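Local coordinates for adhesion G-protein coupled receptor G6 (Danio rerio, PDB 6V55) that probably serves as a cell-surface adhesion receptor involved in myelination, with a long, multidomain, calcium-binding extracellular region, at residues 39-44 with 110-115; 694-699 with 719-724. All blocks are in the same frame, centred on the assembly; numbering follows the deposited sequence.

Interaction 1 (39-44 with 110-115); sequences AGFIVQ and YKQVAV
Val113 O is held by one hydrogen bond, short and nearly straight: Ile42 N lies 2.7 Å from Val113 O, with an N-H...O angle of 170°, almost along the C=O axis. The return bond, Val113 N to Ile42 O at 2.9 Å, closes a hydrogen-bonded pair of an antiparallel sheet, here the two middle strands of a four-stranded sheet in the CUB domain's beta-sandwich. Two residues on, Gln44 N donates to Lys111 O at 3.0 Å, and the bond is again close to linear. Ile42, Gln44, Lys111 and Val113 share one face. Beta-branched Ile42 and Val113 suit the extended backbone, and Ile42 CG1 takes the crowded position between N and the carbonyl carbon (chi1 64°), where it lies against Val113 O. Gln44 and Lys111 run side by side, their flexible chains fitting the outer surface, and Gln44 also touches an N-acetylglucosamine. Val43 and Gln112 occupy the other face. Buried Val43 and Tyr110 meet Ile35 of strand 30-36 in the opposing sheet, whereas Gln112 leans on Ala37 and Pro38. At the start of strand 41-51, Phe41 has CG anti to its carbonyl carbon (chi1 -68°), so the ring reaches small Ala114, and Phe41 CE2 stops 3.7 Å from Ala114 CB.

Interaction 2 (694-699 with 719-724); sequences NSYVVA and AHLEYQ
The touching parts of 694-699 and 719-724, probably in the GAIN domain that carries the GPS motif of adhesion receptors, run 141° apart without forming a sheet and come nearest at Ser695 and His720, whose CA atoms are 4.5 Å apart. Asn694, its CG anti to the backbone N, reaches across so that OD1 accepts Glu722 N at 3.2 Å, on an in-plane lone pair. Asn694 suits this place because its side chain is long enough to bring a carbonyl to that N-H; the amide crosses the Glu722 chain at about a right angle, with ND2 3.4 Å from Glu722 CG. An alanine here would remove that acceptor and would probably loosen the turn at Leu721 and Glu722. Leu721 forks over the other chain: CD1 rests on Ser695 O, while CD2 sits over one face of the Tyr696 ring, 3.6 Å from its centroid, a CH-pi contact. The His720 ring is anchored by Ser758 O and Thr761 OG1. Tyr696 also meets the ring of Phe676 and the side chain of Ile718, joining strands 671-677 and 714-719, while Val698 and Ala699 pair with a strand of a bound peptide, probably the segment after the GPS cleavage site.

In the fold
Interaction 1 and interaction 2 lie in different domains and do not touch: their centres are 60 Å apart and their nearest atoms about 42 Å. They follow one another in sequence, the first closing within the N-terminal CUB domain long before the second opens near the GPS motif. Interaction 1 joins neighbouring strands within one sheet, whereas interaction 2 joins the approach to strand 697-701 with the loop leaving strand 714-719, and so links two sheets. Both lie near sugar: the side chain of Gln44 is about 4 Å from an N-acetylglucosamine of a glycan carried by the protein, not a pocket ligand, and that of His720 about 6 Å from another N-acetylglucosamine. Neither supplies a ligand of the calcium site formed by Glu53, Asp61, Asp98, Ser100 and Val101.

Interaction 1 (39-44 with 110-115)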
# COMPACT_ATOMS: atom_id res chain seq x y z
N ALA A 39 -0.88 -23.67 -1.12
CA ALA A 39 0.53 -23.97 -0.87
C ALA A 39 1.37 -24.18 -2.13
O ALA A 39 2.60 -24.05 -2.06
CB ALA A 39 0.66 -25.21 0.02
N GLY A 40 0.76 -24.45 -3.28
CA GLY A 40 1.55 -24.67 -4.48
C GLY A 40 1.55 -23.52 -5.47
O GLY A 40 1.90 -23.69 -6.64
N PHE A 41 1.17 -22.34 -5.00
CA PHE A 41 0.97 -21.18 -5.87
C PHE A 41 1.76 -20.00 -5.32
O PHE A 41 2.10 -19.95 -4.14
CB PHE A 41 -0.53 -20.85 -5.99
CG PHE A 41 -1.31 -21.89 -6.75
CD1 PHE A 41 -1.86 -22.99 -6.10
CD2 PHE A 41 -1.51 -21.75 -8.12
CE1 PHE A 41 -2.57 -23.95 -6.82
CE2 PHE A 41 -2.20 -22.71 -8.85
CZ PHE A 41 -2.74 -23.81 -8.20
N ILE A 42 2.09 -19.06 -6.20
CA ILE A 42 2.64 -17.78 -5.79
C ILE A 42 1.70 -16.68 -6.28
O ILE A 42 0.79 -16.92 -7.07
CB ILE A 42 4.08 -17.55 -6.32
CG1 ILE A 42 4.12 -17.49 -7.84
CG2 ILE A 42 5.02 -18.61 -5.81
CD1 ILE A 42 5.39 -16.86 -8.38
N VAL A 43 1.91 -15.46 -5.78
CA VAL A 43 1.05 -14.33 -6.12
C VAL A 43 1.83 -13.36 -7.00
O VAL A 43 2.95 -12.95 -6.66
CB VAL A 43 0.52 -13.62 -4.86
CG1 VAL A 43 -0.39 -12.47 -5.24
CG2 VAL A 43 -0.22 -14.61 -3.94
N GLN A 44 1.24 -12.98 -8.13
CA GLN A 44 1.78 -11.96 -9.01
C GLN A 44 0.86 -10.76 -9.02
O GLN A 44 -0.33 -10.89 -9.34
CB GLN A 44 1.91 -12.51 -10.42
CG GLN A 44 2.68 -11.60 -11.31
CD GLN A 44 2.60 -12.01 -12.75
OE1 GLN A 44 1.52 -12.31 -13.27
NE2 GLN A 44 3.75 -12.08 -13.40
N TYR A 110 -4.32 -8.69 -9.09
CA TYR A 110 -3.61 -9.83 -8.52
C TYR A 110 -4.05 -11.12 -9.20
O TYR A 110 -5.16 -11.23 -9.73
CB TYR A 110 -3.82 -9.94 -7.01
CG TYR A 110 -5.23 -10.18 -6.52
CD1 TYR A 110 -6.11 -9.12 -6.34
CD2 TYR A 110 -5.66 -11.47 -6.17
CE1 TYR A 110 -7.39 -9.33 -5.87
CE2 TYR A 110 -6.95 -11.69 -5.69
CZ TYR A 110 -7.81 -10.60 -5.54
OH TYR A 110 -9.10 -10.77 -5.07
N LYS A 111 -3.16 -12.11 -9.16
CA LYS A 111 -3.27 -13.32 -9.95
C LYS A 111 -2.55 -14.43 -9.21
O LYS A 111 -1.41 -14.24 -8.76
CB LYS A 111 -2.64 -13.08 -11.34
CG LYS A 111 -3.15 -13.95 -12.46
CD LYS A 111 -2.04 -14.14 -13.50
CE LYS A 111 -2.49 -13.79 -14.92
NZ LYS A 111 -1.33 -13.88 -15.86
N GLN A 112 -3.22 -15.58 -9.05
CA GLN A 112 -2.59 -16.78 -8.49
C GLN A 112 -1.88 -17.54 -9.62
O GLN A 112 -2.52 -17.97 -10.59
CB GLN A 112 -3.63 -17.68 -7.82
CG GLN A 112 -4.24 -17.09 -6.58
CD GLN A 112 -4.99 -18.14 -5.75
OE1 GLN A 112 -4.95 -19.33 -6.07
NE2 GLN A 112 -5.66 -17.70 -4.68
N VAL A 113 -0.57 -17.70 -9.48
CA VAL A 113 0.28 -18.31 -10.49
C VAL A 113 0.91 -19.55 -9.87
O VAL A 113 1.47 -19.47 -8.77
CB VAL A 113 1.35 -17.34 -11.00
CG1 VAL A 113 2.37 -18.05 -11.92
CG2 VAL A 113 0.70 -16.16 -11.73
N ALA A 114 0.79 -20.69 -10.55
CA ALA A 114 1.45 -21.90 -10.09
C ALA A 114 2.95 -21.77 -10.28
O ALA A 114 3.41 -21.15 -11.25
CB ALA A 114 0.91 -23.12 -10.84
N VAL A 115 3.71 -22.29 -9.30
CA VAL A 115 5.15 -22.43 -9.48
C VAL A 115 5.38 -23.39 -10.64
O VAL A 115 4.64 -24.38 -10.81
CB VAL A 115 5.79 -22.90 -8.15
CG1 VAL A 115 5.04 -24.06 -7.55
CG2 VAL A 115 7.26 -23.29 -8.31

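Interaction 2 (694-699 with 719-724)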
# COMPACT_ATOMS: atom_id res chain seq x y z
N ASN A 694 -34.16 29.71 9.47
CA ASN A 694 -34.56 28.87 8.35
C ASN A 694 -34.38 29.65 7.05
O ASN A 694 -35.33 30.01 6.35
CB ASN A 694 -36.00 28.37 8.56
CG ASN A 694 -36.42 27.32 7.53
OD1 ASN A 694 -37.08 27.63 6.54
ND2 ASN A 694 -35.99 26.08 7.75
N SER A 695 -33.11 29.89 6.72
CA SER A 695 -32.76 30.70 5.56
C SER A 695 -31.32 30.44 5.17
O SER A 695 -30.51 29.96 5.96
CB SER A 695 -32.93 32.18 5.86
OG SER A 695 -32.93 32.92 4.66
N TYR A 696 -30.99 30.81 3.93
CA TYR A 696 -29.60 31.08 3.63
C TYR A 696 -29.24 32.45 4.17
O TYR A 696 -30.12 33.25 4.51
CB TYR A 696 -29.36 31.00 2.13
CG TYR A 696 -29.65 29.63 1.58
CD1 TYR A 696 -28.72 28.61 1.70
CD2 TYR A 696 -30.88 29.34 0.97
CE1 TYR A 696 -28.98 27.33 1.22
CE2 TYR A 696 -31.15 28.06 0.48
CZ TYR A 696 -30.19 27.07 0.61
OH TYR A 696 -30.42 25.80 0.15
N VAL A 697 -27.95 32.74 4.29
CA VAL A 697 -27.53 34.07 4.68
C VAL A 697 -26.88 34.73 3.48
O VAL A 697 -25.94 34.18 2.89
CB VAL A 697 -26.56 34.04 5.87
CG1 VAL A 697 -26.30 35.46 6.31
CG2 VAL A 697 -27.19 33.24 6.99
N VAL A 698 -27.40 35.90 3.11
CA VAL A 698 -26.84 36.68 2.02
C VAL A 698 -26.32 37.99 2.61
O VAL A 698 -26.93 38.56 3.52
CB VAL A 698 -27.87 36.89 0.89
CG1 VAL A 698 -29.15 37.62 1.35
CG2 VAL A 698 -27.26 37.57 -0.31
N ALA A 699 -25.13 38.40 2.16
CA ALA A 699 -24.58 39.68 2.56
C ALA A 699 -24.34 40.59 1.36
O ALA A 699 -24.14 40.12 0.23
CB ALA A 699 -23.29 39.52 3.36
N ALA A 719 -34.43 32.69 -0.16
CA ALA A 719 -35.18 31.45 -0.17
C ALA A 719 -35.05 30.74 1.17
O ALA A 719 -33.99 30.77 1.80
CB ALA A 719 -34.67 30.53 -1.28
N HIS A 720 -36.13 30.10 1.60
CA HIS A 720 -36.13 29.34 2.84
C HIS A 720 -35.34 28.05 2.68
O HIS A 720 -35.11 27.55 1.57
CB HIS A 720 -37.55 29.00 3.26
CG HIS A 720 -38.42 30.20 3.47
ND1 HIS A 720 -39.79 30.15 3.34
CD2 HIS A 720 -38.11 31.47 3.80
CE1 HIS A 720 -40.29 31.35 3.59
NE2 HIS A 720 -39.30 32.16 3.87
N LEU A 721 -34.92 27.49 3.82
CA LEU A 721 -34.33 26.16 3.78
C LEU A 721 -35.42 25.10 3.68
O LEU A 721 -35.31 24.17 2.87
CB LEU A 721 -33.45 25.94 5.01
CG LEU A 721 -32.20 26.83 5.07
CD1 LEU A 721 -31.46 26.70 6.40
CD2 LEU A 721 -31.26 26.51 3.95
N GLU A 722 -36.48 25.22 4.48
CA GLU A 722 -37.59 24.28 4.47
C GLU A 722 -38.90 25.01 4.19
O GLU A 722 -39.02 26.22 4.39
CB GLU A 722 -37.72 23.54 5.81
CG GLU A 722 -36.42 23.03 6.38
CD GLU A 722 -36.61 22.43 7.75
OE1 GLU A 722 -35.71 22.61 8.60
OE2 GLU A 722 -37.67 21.79 7.96
N TYR A 723 -39.88 24.24 3.71
CA TYR A 723 -41.23 24.73 3.51
C TYR A 723 -41.87 25.07 4.86
O TYR A 723 -41.58 24.44 5.88
CB TYR A 723 -42.07 23.68 2.76
CG TYR A 723 -43.47 24.09 2.33
CD1 TYR A 723 -43.70 24.66 1.08
CD2 TYR A 723 -44.58 23.86 3.17
CE1 TYR A 723 -44.99 25.03 0.68
CE2 TYR A 723 -45.86 24.22 2.78
CZ TYR A 723 -46.06 24.80 1.54
OH TYR A 723 -47.34 25.15 1.17
N GLN A 724 -42.74 26.08 4.85
CA GLN A 724 -43.48 26.46 6.05
C GLN A 724 -44.78 27.13 5.61
O GLN A 724 -44.77 28.32 5.28
CB GLN A 724 -42.67 27.37 6.96
CG GLN A 724 -43.13 27.37 8.40
CD GLN A 724 -42.39 26.34 9.23
OE1 GLN A 724 -41.67 25.50 8.70
NE2 GLN A 724 -42.58 26.41 10.55